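Local structure of malonyl coenzyme A-acyl carrier protein transacylase (Helicobacter pylori, 2H1Y) at residues F221-F233 and H247-L260. The protein probably transfers the malonyl group of malonyl-CoA to holo acyl carrier protein, releasing CoA. Residues are numbered along the deposited sequence; the frame is centred on the assembly and turned at random.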
ATOM      1  N   PHE A 221      -0.748  10.744  14.454  1.00 58.17           N
ATOM      2  CA  PHE A 221      -1.198   9.527  13.819  1.00 57.79           C
ATOM      3  C   PHE A 221      -1.432   8.431  14.847  1.00 57.72           C
ATOM      4  O   PHE A 221      -2.464   7.767  14.834  1.00 57.49           O
ATOM      5  CB  PHE A 221      -0.221   9.080  12.721  1.00 57.56           C
ATOM      6  CG  PHE A 221      -0.845   8.176  11.708  1.00 56.50           C
ATOM      7  CD1 PHE A 221      -1.956   8.588  10.985  1.00 56.38           C
ATOM      8  CD2 PHE A 221      -0.350   6.914  11.495  1.00 55.07           C
ATOM      9  CE1 PHE A 221      -2.549   7.754  10.065  1.00 56.10           C
ATOM     10  CE2 PHE A 221      -0.931   6.081  10.572  1.00 55.39           C
ATOM     11  CZ  PHE A 221      -2.032   6.495   9.851  1.00 55.33           C
ATOM     12  N   GLN A 222      -0.484   8.277  15.758  1.00 58.18           N
ATOM     13  CA  GLN A 222      -0.598   7.328  16.866  1.00 58.68           C
ATOM     14  C   GLN A 222      -1.918   7.522  17.617  1.00 58.65           C
ATOM     15  O   GLN A 222      -2.684   6.573  17.827  1.00 58.45           O
ATOM     16  CB  GLN A 222       0.576   7.526  17.807  1.00 58.99           C
ATOM     17  CG  GLN A 222       1.067   6.275  18.481  1.00 61.26           C
ATOM     18  CD  GLN A 222       2.514   6.414  18.936  1.00 64.11           C
ATOM     19  OE1 GLN A 222       3.427   6.596  18.116  1.00 62.78           O
ATOM     20  NE2 GLN A 222       2.730   6.336  20.257  1.00 64.78           N
ATOM     21  N   GLU A 223      -2.190   8.772  17.979  1.00 58.74           N
ATOM     22  CA  GLU A 223      -3.455   9.159  18.603  1.00 58.99           C
ATOM     23  C   GLU A 223      -4.670   8.653  17.819  1.00 58.05           C
ATOM     24  O   GLU A 223      -5.590   8.063  18.396  1.00 57.61           O
ATOM     25  CB  GLU A 223      -3.508  10.675  18.754  1.00 58.82           C
ATOM     26  CG  GLU A 223      -4.714  11.201  19.507  1.00 60.39           C
ATOM     27  CD  GLU A 223      -4.712  12.725  19.583  1.00 60.38           C
ATOM     28  OE1 GLU A 223      -4.389  13.368  18.556  1.00 60.41           O
ATOM     29  OE2 GLU A 223      -5.025  13.272  20.670  1.00 62.36           O
ATOM     30  N   LEU A 224      -4.657   8.868  16.508  1.00 57.53           N
ATOM     31  CA  LEU A 224      -5.761   8.426  15.659  1.00 57.55           C
ATOM     32  C   LEU A 224      -5.918   6.893  15.548  1.00 57.22           C
ATOM     33  O   LEU A 224      -7.039   6.385  15.474  1.00 56.87           O
ATOM     34  CB  LEU A 224      -5.672   9.085  14.290  1.00 57.55           C
ATOM     35  CG  LEU A 224      -6.155  10.536  14.209  1.00 58.95           C
ATOM     36  CD1 LEU A 224      -6.683  10.778  12.801  1.00 59.83           C
ATOM     37  CD2 LEU A 224      -7.250  10.900  15.244  1.00 59.13           C
ATOM     38  N   LEU A 225      -4.791   6.177  15.564  1.00 56.90           N
ATOM     39  CA  LEU A 225      -4.764   4.706  15.627  1.00 56.56           C
ATOM     40  C   LEU A 225      -5.361   4.132  16.924  1.00 56.81           C
ATOM     41  O   LEU A 225      -6.154   3.175  16.896  1.00 56.41           O
ATOM     42  CB  LEU A 225      -3.325   4.195  15.446  1.00 56.02           C
ATOM     43  CG  LEU A 225      -2.724   4.295  14.035  1.00 54.70           C
ATOM     44  CD1 LEU A 225      -1.199   4.354  14.073  1.00 53.38           C
ATOM     45  CD2 LEU A 225      -3.187   3.126  13.200  1.00 53.76           C
ATOM     46  N   GLU A 226      -4.959   4.714  18.054  1.00 57.35           N
ATOM     47  CA  GLU A 226      -5.463   4.322  19.379  1.00 57.93           C
ATOM     48  C   GLU A 226      -6.962   4.497  19.475  1.00 57.67           C
ATOM     49  O   GLU A 226      -7.658   3.632  19.981  1.00 57.37           O
ATOM     50  CB  GLU A 226      -4.778   5.129  20.490  1.00 58.26           C
ATOM     51  CG  GLU A 226      -3.817   4.310  21.318  1.00 59.70           C
ATOM     52  CD  GLU A 226      -4.525   3.199  22.039  1.00 62.07           C
ATOM     53  OE1 GLU A 226      -5.660   3.433  22.521  1.00 63.57           O
ATOM     54  OE2 GLU A 226      -3.958   2.089  22.110  1.00 63.54           O
ATOM     55  N   LYS A 227      -7.442   5.614  18.953  1.00 57.81           N
ATOM     56  CA  LYS A 227      -8.855   5.939  18.977  1.00 58.45           C
ATOM     57  C   LYS A 227      -9.658   5.105  17.969  1.00 58.39           C
ATOM     58  O   LYS A 227     -10.849   4.899  18.160  1.00 59.00           O
ATOM     59  CB  LYS A 227      -9.000   7.439  18.718  1.00 58.67           C
ATOM     60  CG  LYS A 227     -10.373   8.039  18.814  1.00 60.09           C
ATOM     61  CD  LYS A 227     -10.368   9.363  18.033  1.00 62.77           C
ATOM     62  CE  LYS A 227     -11.765   9.957  17.891  1.00 64.49           C
ATOM     63  NZ  LYS A 227     -11.943  10.542  16.529  1.00 64.92           N
ATOM     64  N   SER A 228      -9.012   4.607  16.916  1.00 58.27           N
ATOM     65  CA  SER A 228      -9.738   3.966  15.807  1.00 58.25           C
ATOM     66  C   SER A 228      -9.686   2.443  15.727  1.00 58.00           C
ATOM     67  O   SER A 228     -10.621   1.816  15.216  1.00 57.75           O
ATOM     68  CB  SER A 228      -9.284   4.553  14.466  1.00 58.60           C
ATOM     69  OG  SER A 228      -9.791   5.866  14.290  1.00 59.35           O
ATOM     70  N   LEU A 229      -8.590   1.854  16.205  1.00 57.88           N
ATOM     71  CA  LEU A 229      -8.410   0.405  16.151  1.00 57.61           C
ATOM     72  C   LEU A 229      -9.207  -0.363  17.199  1.00 58.03           C
ATOM     73  O   LEU A 229      -9.204  -0.023  18.389  1.00 57.50           O
ATOM     74  CB  LEU A 229      -6.932   0.035  16.277  1.00 57.39           C
ATOM     75  CG  LEU A 229      -5.945   0.590  15.252  1.00 57.00           C
ATOM     76  CD1 LEU A 229      -4.536   0.416  15.769  1.00 56.28           C
ATOM     77  CD2 LEU A 229      -6.121  -0.091  13.903  1.00 56.76           C
ATOM     78  N   LYS A 230      -9.887  -1.406  16.736  1.00 58.36           N
ATOM     79  CA  LYS A 230     -10.440  -2.399  17.615  1.00 59.40           C
ATOM     80  C   LYS A 230      -9.353  -3.444  17.795  1.00 59.53           C
ATOM     81  O   LYS A 230      -8.324  -3.399  17.124  1.00 59.87           O
ATOM     82  CB  LYS A 230     -11.662  -3.037  16.982  1.00 59.67           C
ATOM     83  CG  LYS A 230     -12.886  -2.988  17.866  1.00 62.73           C
ATOM     84  CD  LYS A 230     -13.917  -1.941  17.378  1.00 65.71           C
ATOM     85  CE  LYS A 230     -14.981  -2.560  16.438  1.00 67.15           C
ATOM     86  NZ  LYS A 230     -14.419  -3.098  15.147  1.00 67.74           N
ATOM     87  N   ASP A 231      -9.572  -4.389  18.701  1.00 59.44           N
ATOM     88  CA  ASP A 231      -8.623  -5.474  18.880  1.00 59.03           C
ATOM     89  C   ASP A 231      -9.217  -6.758  18.324  1.00 58.60           C
ATOM     90  O   ASP A 231      -9.683  -7.628  19.060  1.00 58.98           O
ATOM     91  CB  ASP A 231      -8.279  -5.640  20.349  1.00 59.14           C
ATOM     92  CG  ASP A 231      -7.037  -6.463  20.560  1.00 60.18           C
ATOM     93  OD1 ASP A 231      -6.401  -6.897  19.570  1.00 60.28           O
ATOM     94  OD2 ASP A 231      -6.691  -6.675  21.738  1.00 62.92           O
ATOM     95  N   LYS A 232      -9.220  -6.857  17.008  1.00 57.68           N
ATOM     96  CA  LYS A 232      -9.820  -7.991  16.344  1.00 56.84           C
ATOM     97  C   LYS A 232      -9.064  -8.198  15.049  1.00 55.77           C
ATOM     98  O   LYS A 232      -8.985  -7.299  14.220  1.00 55.35           O
ATOM     99  CB  LYS A 232     -11.314  -7.751  16.107  1.00 56.91           C
ATOM    100  CG  LYS A 232     -12.032  -8.950  15.514  1.00 58.95           C
ATOM    101  CD  LYS A 232     -13.517  -9.000  15.871  1.00 61.71           C
ATOM    102  CE  LYS A 232     -13.752  -9.882  17.114  1.00 64.11           C
ATOM    103  NZ  LYS A 232     -13.013 -11.191  17.022  1.00 63.97           N
ATOM    104  N   PHE A 233      -8.485  -9.386  14.916  1.00 54.80           N
ATOM    105  CA  PHE A 233      -7.649  -9.749  13.790  1.00 54.04           C
ATOM    106  C   PHE A 233      -7.913 -11.196  13.390  1.00 53.96           C
ATOM    107  O   PHE A 233      -7.536 -12.113  14.109  1.00 54.29           O
ATOM    108  CB  PHE A 233      -6.185  -9.627  14.178  1.00 53.48           C
ATOM    109  CG  PHE A 233      -5.722  -8.224  14.385  1.00 52.33           C
ATOM    110  CD1 PHE A 233      -6.006  -7.549  15.568  1.00 51.65           C
ATOM    111  CD2 PHE A 233      -4.964  -7.590  13.411  1.00 50.38           C
ATOM    112  CE1 PHE A 233      -5.563  -6.254  15.769  1.00 51.34           C
ATOM    113  CE2 PHE A 233      -4.518  -6.297  13.589  1.00 50.65           C
ATOM    114  CZ  PHE A 233      -4.812  -5.623  14.780  1.00 52.47           C
ATOM    115  N   HIS A 247      -0.674  -9.177  15.199  1.00 52.92           N
ATOM    116  CA  HIS A 247      -2.095  -9.536  15.223  1.00 53.74           C
ATOM    117  C   HIS A 247      -2.854  -8.941  16.415  1.00 53.41           C
ATOM    118  O   HIS A 247      -3.832  -9.551  16.889  1.00 53.33           O
ATOM    119  CB  HIS A 247      -2.222 -11.059  15.254  1.00 54.19           C
ATOM    120  CG  HIS A 247      -1.365 -11.694  16.299  1.00 57.63           C
ATOM    121  ND1 HIS A 247       0.017 -11.660  16.246  1.00 60.21           N
ATOM    122  CD2 HIS A 247      -1.683 -12.329  17.452  1.00 59.11           C
ATOM    123  CE1 HIS A 247       0.511 -12.270  17.308  1.00 60.69           C
ATOM    124  NE2 HIS A 247      -0.500 -12.682  18.056  1.00 61.27           N
ATOM    125  N   ASN A 248      -2.399  -7.785  16.914  1.00 52.89           N
ATOM    126  CA  ASN A 248      -3.154  -7.029  17.939  1.00 52.97           C
ATOM    127  C   ASN A 248      -3.060  -5.506  17.842  1.00 52.87           C
ATOM    128  O   ASN A 248      -2.261  -4.966  17.060  1.00 53.38           O
ATOM    129  CB  ASN A 248      -2.861  -7.518  19.374  1.00 52.74           C
ATOM    130  CG  ASN A 248      -1.403  -7.449  19.729  1.00 52.01           C
ATOM    131  OD1 ASN A 248      -0.793  -8.475  19.954  1.00 53.01           O
ATOM    132  ND2 ASN A 248      -0.831  -6.247  19.769  1.00 49.21           N
ATOM    133  N   LYS A 249      -3.866  -4.829  18.661  1.00 52.81           N
ATOM    134  CA  LYS A 249      -3.992  -3.374  18.623  1.00 52.66           C
ATOM    135  C   LYS A 249      -2.715  -2.664  19.020  1.00 53.05           C
ATOM    136  O   LYS A 249      -2.279  -1.725  18.339  1.00 53.53           O
ATOM    137  CB  LYS A 249      -5.136  -2.907  19.516  1.00 52.70           C
ATOM    138  CG  LYS A 249      -5.253  -1.405  19.608  1.00 51.82           C
ATOM    139  CD  LYS A 249      -6.646  -0.964  19.986  1.00 51.32           C
ATOM    140  CE  LYS A 249      -6.628   0.544  20.247  1.00 51.54           C
ATOM    141  NZ  LYS A 249      -7.971   1.095  20.596  1.00 50.53           N
ATOM    142  N   ALA A 250      -2.108  -3.111  20.113  1.00 52.83           N
ATOM    143  CA  ALA A 250      -0.917  -2.459  20.639  1.00 52.53           C
ATOM    144  C   ALA A 250       0.181  -2.448  19.584  1.00 52.33           C
ATOM    145  O   ALA A 250       0.805  -1.421  19.316  1.00 53.03           O
ATOM    146  CB  ALA A 250      -0.451  -3.164  21.906  1.00 52.23           C
ATOM    147  N   LYS A 251       0.395  -3.599  18.978  1.00 52.27           N
ATOM    148  CA  LYS A 251       1.393  -3.763  17.947  1.00 52.40           C
ATOM    149  C   LYS A 251       1.057  -2.972  16.671  1.00 52.25           C
ATOM    150  O   LYS A 251       1.889  -2.213  16.167  1.00 51.63           O
ATOM    151  CB  LYS A 251       1.596  -5.252  17.673  1.00 52.89           C
ATOM    152  CG  LYS A 251       2.601  -5.907  18.622  1.00 53.43           C
ATOM    153  CD  LYS A 251       4.010  -5.503  18.207  1.00 54.77           C
ATOM    154  CE  LYS A 251       5.066  -5.955  19.184  1.00 55.83           C
ATOM    155  NZ  LYS A 251       6.334  -5.276  18.799  1.00 57.73           N
ATOM    156  N   ALA A 252      -0.165  -3.121  16.170  1.00 52.12           N
ATOM    157  CA  ALA A 252      -0.616  -2.282  15.062  1.00 52.14           C
ATOM    158  C   ALA A 252      -0.354  -0.786  15.306  1.00 52.26           C
ATOM    159  O   ALA A 252       0.239  -0.126  14.444  1.00 52.67           O
ATOM    160  CB  ALA A 252      -2.088  -2.534  14.747  1.00 52.15           C
ATOM    161  N   VAL A 253      -0.776  -0.265  16.471  1.00 52.25           N
ATOM    162  CA  VAL A 253      -0.556   1.154  16.842  1.00 51.84           C
ATOM    163  C   VAL A 253       0.906   1.481  16.676  1.00 52.06           C
ATOM    164  O   VAL A 253       1.249   2.439  15.994  1.00 52.33           O
ATOM    165  CB  VAL A 253      -0.981   1.518  18.319  1.00 52.25           C
ATOM    166  CG1 VAL A 253      -0.560   2.963  18.682  1.00 50.61           C
ATOM    167  CG2 VAL A 253      -2.489   1.339  18.542  1.00 51.40           C
ATOM    168  N   GLU A 254       1.753   0.651  17.283  1.00 51.79           N
ATOM    169  CA  GLU A 254       3.185   0.820  17.227  1.00 51.84           C
ATOM    170  C   GLU A 254       3.735   0.687  15.798  1.00 51.35           C
ATOM    171  O   GLU A 254       4.528   1.518  15.343  1.00 51.55           O
ATOM    172  CB  GLU A 254       3.849  -0.198  18.160  1.00 51.74           C
ATOM    173  CG  GLU A 254       5.374  -0.150  18.134  1.00 52.43           C
ATOM    174  CD  GLU A 254       6.035  -1.308  18.863  1.00 53.25           C
ATOM    175  OE1 GLU A 254       5.415  -1.925  19.760  1.00 55.65           O
ATOM    176  OE2 GLU A 254       7.205  -1.599  18.535  1.00 56.26           O
ATOM    177  N   LEU A 255       3.319  -0.357  15.094  1.00 50.81           N
ATOM    178  CA  LEU A 255       3.917  -0.662  13.797  1.00 50.71           C
ATOM    179  C   LEU A 255       3.436   0.205  12.606  1.00 50.68           C
ATOM    180  O   LEU A 255       4.251   0.567  11.739  1.00 50.73           O
ATOM    181  CB  LEU A 255       3.869  -2.165  13.512  1.00 50.72           C
ATOM    182  CG  LEU A 255       4.829  -2.901  14.464  1.00 50.48           C
ATOM    183  CD1 LEU A 255       4.562  -4.369  14.536  1.00 48.51           C
ATOM    184  CD2 LEU A 255       6.314  -2.628  14.123  1.00 51.50           C
ATOM    185  N   LEU A 256       2.151   0.567  12.588  1.00 50.21           N
ATOM    186  CA  LEU A 256       1.642   1.515  11.594  1.00 49.79           C
ATOM    187  C   LEU A 256       2.173   2.925  11.843  1.00 50.08           C
ATOM    188  O   LEU A 256       2.135   3.750  10.930  1.00 50.68           O
ATOM    189  CB  LEU A 256       0.111   1.525  11.542  1.00 49.35           C
ATOM    190  CG  LEU A 256      -0.606   0.308  10.938  1.00 49.70           C
ATOM    191  CD1 LEU A 256      -2.115   0.442  11.000  1.00 48.14           C
ATOM    192  CD2 LEU A 256      -0.169   0.023   9.480  1.00 50.11           C
ATOM    193  N   SER A 257       2.666   3.200  13.060  1.00 49.76           N
ATOM    194  CA  SER A 257       3.279   4.504  13.390  1.00 50.00           C
ATOM    195  C   SER A 257       4.658   4.540  12.788  1.00 49.63           C
ATOM    196  O   SER A 257       5.007   5.425  12.016  1.00 50.02           O
ATOM    197  CB  SER A 257       3.498   4.682  14.901  1.00 50.15           C
ATOM    198  OG  SER A 257       2.308   4.828  15.648  1.00 52.82           O
ATOM    199  N   LEU A 258       5.434   3.547  13.185  1.00 49.06           N
ATOM    200  CA  LEU A 258       6.836   3.453  12.875  1.00 49.29           C
ATOM    201  C   LEU A 258       7.082   3.326  11.360  1.00 48.74           C
ATOM    202  O   LEU A 258       8.080   3.847  10.829  1.00 48.81           O
ATOM    203  CB  LEU A 258       7.400   2.249  13.640  1.00 48.99           C
ATOM    204  CG  LEU A 258       8.874   2.205  14.027  1.00 50.23           C
ATOM    205  CD1 LEU A 258       9.617   1.088  13.260  1.00 50.06           C
ATOM    206  CD2 LEU A 258       9.571   3.582  13.917  1.00 48.87           C
ATOM    207  N   GLN A 259       6.159   2.643  10.687  1.00 47.76           N
ATOM    208  CA  GLN A 259       6.184   2.485   9.245  1.00 47.35           C
ATOM    209  C   GLN A 259       6.535   3.798   8.543  1.00 47.18           C
ATOM    210  O   GLN A 259       7.463   3.836   7.727  1.00 47.10           O
ATOM    211  CB  GLN A 259       4.822   1.972   8.769  1.00 47.16           C
ATOM    212  CG  GLN A 259       4.827   1.420   7.361  1.00 46.32           C
ATOM    213  CD  GLN A 259       3.582   1.791   6.616  1.00 44.75           C
ATOM    214  OE1 GLN A 259       3.212   2.969   6.538  1.00 43.74           O
ATOM    215  NE2 GLN A 259       2.908   0.790   6.074  1.00 42.79           N
ATOM    216  N   LEU A 260       5.810   4.864   8.913  1.00 47.21           N
ATOM    217  CA  LEU A 260       5.884   6.205   8.298  1.00 46.73           C
ATOM    218  C   LEU A 260       7.276   6.804   8.185  1.00 45.94           C
ATOM    219  O   LEU A 260       7.526   7.583   7.287  1.00 45.26           O
ATOM    220  CB  LEU A 260       4.995   7.189   9.054  1.00 46.73           C
ATOM    221  CG  LEU A 260       3.527   6.788   9.194  1.00 48.59           C
ATOM    222  CD1 LEU A 260       2.858   7.609  10.272  1.00 47.56           C
ATOM    223  CD2 LEU A 260       2.781   6.916   7.863  1.00 48.53           C
TER
HETATM  224  O   HOH W   1      -6.012  -9.984  18.630  1.00 48.54           O
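With CG trans to its backbone N (chi1 176°) and every later bond extended, K249 reaches from the first turn of helix 249-259 to the C-terminal end of helix 221-228. There its NZ donates in the carbonyl plane to two backbone oxygens, E226 O at 2.6 Å and L229 O at 2.8 Å, while the methylenes of K249 run beside L229 CB. E226, bent at chi2 (-62°), lays its carboxylate across the end of this lysine, OE1 standing 3.8 Å from K249 NZ in a long salt bridge.

The two helices run nearly antiparallel, 153° between directions, their axes coming within 9.3 Å at the closest approach. In their seam L229 CD1 meets V253 CG2 at 3.6 Å, the L225 and L256 side chains cross at about a right angle, L225 CD2 against L256 CD1 at 3.6 Å, and F221 packs on L260 CD1 at the far end. S257 OG donates to V253 O one turn back, and Q222 brings OE1 up beside this hydroxyl.

Past helix 221-228, the F233 ring lies with one face over the H247-N248 peptide and its edge toward A252 CB. D231 OD1 accepts a weak hydrogen bond from K249 N, 3.4 Å, at the N-terminus of helix 249-259; a water joins D231 OD1 to H247 O.

The pair belongs to the larger, alpha/beta part of the acyltransferase fold, where helices 105-116 and 119-137 also border it. Chemically, an ammonium set at the carbonyl end of one helix and a carboxylate at the amino end of the other would each oppose the partial charge of the helix end it faces, and so be favourable; polar ties thus probably fix one end of the apolar seam.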